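Local atomic coordinates of mitogen-activated protein kinase (Leishmania major, PDB entry 3UIB), a protein that probably transfers phosphate from ATP to serine and threonine residues of target proteins, as a member of the MAP kinase family. Residues Arg158-Gly163 / Trp218-Val223. Sequence-based numbering, arbitrary orientation.
Sequences RDLHPG and WSAGCV. With SB2 (4-[5-(4-fluoro-phenyl)-2-(4-methanesulfinyl-phenyl)-3H-imidazol-4-yl]-pyridine), chain B.
The catalytic loop of the kinase fold, which begins with the HRD motif (H157-R158-D159), packs on helix 215-229 of the C-terminal lobe through L160, P162, S219, A220 and V223. D159 holds the position of the catalytic aspartate in protein kinases. L160 turns its CB to S219, with L160 CB to S219 CB at 3.8 Å. Its CG lies anti to the backbone N (chi1 -172°), and L160 CD2 reaches A220 CB at 4.2 Å. The P162 ring and the V223 side chain run past one another, antiparallel; P162 CD meets V223 CG1 at 3.8 Å. One water links the L160 backbone N to the S219 side-chain OG: it accepts from L160 N at 2.9 Å and donates to S219 OG at 2.8 Å. The S219 hydroxyl also hydrogen-bonds to Y199 O. On the far side of the loop, the inhibitor SB2 meets the edge of the H161 ring, near its plane, with H161 CE1 3.4 Å from the methyl carbon C1 of SB2. H161 ND1 makes a weak hydrogen bond to D159 O. Helix 133-153 packs on both partners: I143 touches L160 and V223, and L147 touches L160 and A220. P162 also rests on helix 120-124, and the loop then leads into strand 165-167.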
loop_
_atom_site.group_PDB
_atom_site.type_symbol
_atom_site.label_atom_id
_atom_site.label_comp_id
_atom_site.label_asym_id
_atom_site.label_seq_id
_atom_site.Cartn_x
_atom_site.Cartn_y
_atom_site.Cartn_z
ATOM N N ARG A 158 -4.349 0.697 -3.490
ATOM C CA ARG A 158 -5.078 -0.491 -3.968
ATOM C C ARG A 158 -4.391 -1.840 -3.673
ATOM O O ARG A 158 -5.067 -2.872 -3.665
ATOM C CB ARG A 158 -5.487 -0.352 -5.452
ATOM C CG ARG A 158 -6.709 -1.154 -5.865
ATOM C CD ARG A 158 -6.827 -1.186 -7.370
ATOM N NE ARG A 158 -7.879 -2.095 -7.822
ATOM C CZ ARG A 158 -8.328 -2.153 -9.072
ATOM N NH1 ARG A 158 -7.829 -1.349 -10.004
ATOM N NH2 ARG A 158 -9.288 -3.009 -9.397
ATOM N N ASP A 159 -3.073 -1.833 -3.402
ATOM C CA ASP A 159 -2.316 -3.051 -3.112
ATOM C C ASP A 159 -1.341 -2.866 -1.914
ATOM O O ASP A 159 -0.144 -3.165 -2.006
ATOM C CB ASP A 159 -1.635 -3.565 -4.402
ATOM C CG ASP A 159 -0.977 -4.926 -4.289
ATOM O OD1 ASP A 159 -1.671 -5.892 -3.911
ATOM O OD2 ASP A 159 0.233 -5.025 -4.595
ATOM N N LEU A 160 -1.872 -2.360 -0.781
ATOM C CA LEU A 160 -1.065 -2.151 0.428
ATOM C C LEU A 160 -0.923 -3.449 1.222
ATOM O O LEU A 160 -1.921 -4.083 1.570
ATOM C CB LEU A 160 -1.608 -1.014 1.314
ATOM C CG LEU A 160 -0.725 -0.602 2.508
ATOM C CD1 LEU A 160 0.477 0.213 2.058
ATOM C CD2 LEU A 160 -1.528 0.170 3.545
ATOM N N HIS A 161 0.329 -3.838 1.482
ATOM C CA HIS A 161 0.714 -5.038 2.227
ATOM C C HIS A 161 2.114 -4.842 2.826
ATOM O O HIS A 161 2.849 -3.979 2.345
ATOM C CB HIS A 161 0.622 -6.308 1.348
ATOM C CG HIS A 161 1.538 -6.333 0.165
ATOM N ND1 HIS A 161 1.117 -5.907 -1.078
ATOM C CD2 HIS A 161 2.805 -6.789 0.065
ATOM C CE1 HIS A 161 2.148 -6.089 -1.886
ATOM N NE2 HIS A 161 3.193 -6.600 -1.236
ATOM N N PRO A 162 2.509 -5.613 3.866
ATOM C CA PRO A 162 3.827 -5.393 4.491
ATOM C C PRO A 162 5.062 -5.433 3.580
ATOM O O PRO A 162 6.106 -4.877 3.940
ATOM C CB PRO A 162 3.865 -6.450 5.595
ATOM C CG PRO A 162 2.441 -6.733 5.903
ATOM C CD PRO A 162 1.751 -6.657 4.589
ATOM N N GLY A 163 4.913 -6.038 2.403
ATOM C CA GLY A 163 5.964 -6.151 1.397
ATOM C C GLY A 163 6.340 -4.842 0.728
ATOM O O GLY A 163 7.480 -4.694 0.277
ATOM N N TRP A 218 -8.776 -0.982 4.913
ATOM C CA TRP A 218 -8.927 -2.405 5.174
ATOM C C TRP A 218 -7.557 -3.040 5.145
ATOM O O TRP A 218 -7.224 -3.808 6.048
ATOM C CB TRP A 218 -9.838 -3.057 4.127
ATOM C CG TRP A 218 -10.004 -4.529 4.343
ATOM C CD1 TRP A 218 -9.170 -5.521 3.918
ATOM C CD2 TRP A 218 -11.029 -5.166 5.106
ATOM N NE1 TRP A 218 -9.636 -6.742 4.335
ATOM C CE2 TRP A 218 -10.772 -6.553 5.078
ATOM C CE3 TRP A 218 -12.163 -4.703 5.790
ATOM C CZ2 TRP A 218 -11.612 -7.480 5.701
ATOM C CZ3 TRP A 218 -12.995 -5.626 6.400
ATOM C CH2 TRP A 218 -12.706 -6.992 6.370
ATOM N N SER A 219 -6.767 -2.721 4.100
ATOM C CA SER A 219 -5.401 -3.206 3.933
ATOM C C SER A 219 -4.578 -2.845 5.175
ATOM O O SER A 219 -4.030 -3.738 5.811
ATOM C CB SER A 219 -4.781 -2.618 2.669
ATOM O OG SER A 219 -5.481 -3.050 1.513
ATOM N N ALA A 220 -4.589 -1.552 5.574
ATOM C CA ALA A 220 -3.904 -1.025 6.758
ATOM C C ALA A 220 -4.356 -1.707 8.057
ATOM O O ALA A 220 -3.516 -2.008 8.907
ATOM C CB ALA A 220 -4.105 0.477 6.849
ATOM N N GLY A 221 -5.664 -1.968 8.176
ATOM C CA GLY A 221 -6.269 -2.654 9.314
ATOM C C GLY A 221 -5.812 -4.095 9.421
ATOM O O GLY A 221 -5.688 -4.622 10.527
ATOM N N CYS A 222 -5.548 -4.738 8.259
ATOM C CA CYS A 222 -5.022 -6.100 8.148
ATOM C C CYS A 222 -3.583 -6.132 8.633
ATOM O O CYS A 222 -3.245 -7.026 9.402
ATOM C CB CYS A 222 -5.141 -6.631 6.722
ATOM S SG CYS A 222 -6.807 -7.174 6.266
ATOM N N VAL A 223 -2.743 -5.147 8.219
ATOM C CA VAL A 223 -1.334 -5.069 8.644
ATOM C C VAL A 223 -1.178 -4.751 10.139
ATOM O O VAL A 223 -0.154 -5.103 10.719
ATOM C CB VAL A 223 -0.373 -4.237 7.734
ATOM C CG1 VAL A 223 -0.777 -4.298 6.264
ATOM C CG2 VAL A 223 -0.239 -2.797 8.204
HETATM O O2 SB2 B . 6.333 -7.268 -4.840
HETATM C C1 SB2 B . 4.298 -5.178 -4.344
HETATM S S1 SB2 B . 5.740 -6.045 -3.661
HETATM C CA1 SB2 B . 7.974 -2.995 -5.097
HETATM C CA2 SB2 B . 6.973 -3.955 -4.946
HETATM C CA3 SB2 B . 7.003 -4.828 -3.857
HETATM C CA4 SB2 B . 8.039 -4.737 -2.920
HETATM C CA5 SB2 B . 9.041 -3.776 -3.070
HETATM C CA6 SB2 B . 9.012 -2.904 -4.165
HETATM N NB1 SB2 B . 15.056 0.376 -1.349
HETATM C CB2 SB2 B . 14.373 1.323 -2.015
HETATM C CB3 SB2 B . 13.302 0.981 -2.844
HETATM C CB4 SB2 B . 12.940 -0.359 -2.982
HETATM C CB5 SB2 B . 13.665 -1.325 -2.280
HETATM C CB6 SB2 B . 14.729 -0.925 -1.463
HETATM N NC1 SB2 B . 11.004 -1.728 -3.432
HETATM C CC2 SB2 B . 10.052 -1.855 -4.378
HETATM N NC3 SB2 B . 10.181 -0.978 -5.399
HETATM C CC4 SB2 B . 11.270 -0.227 -5.158
HETATM C CC5 SB2 B . 11.792 -0.732 -3.863
HETATM C CD1 SB2 B . 13.130 1.080 -6.261
HETATM C CD2 SB2 B . 13.535 2.141 -7.079
HETATM C CD3 SB2 B . 12.580 2.992 -7.653
HETATM C CD4 SB2 B . 11.221 2.781 -7.422
HETATM C CD5 SB2 B . 10.819 1.725 -6.606
HETATM C CD6 SB2 B . 11.767 0.878 -6.024
HETATM F FD3 SB2 B . 12.958 4.014 -8.436
HETATM O O HOH W 1 -4.536 -1.172 -0.410
#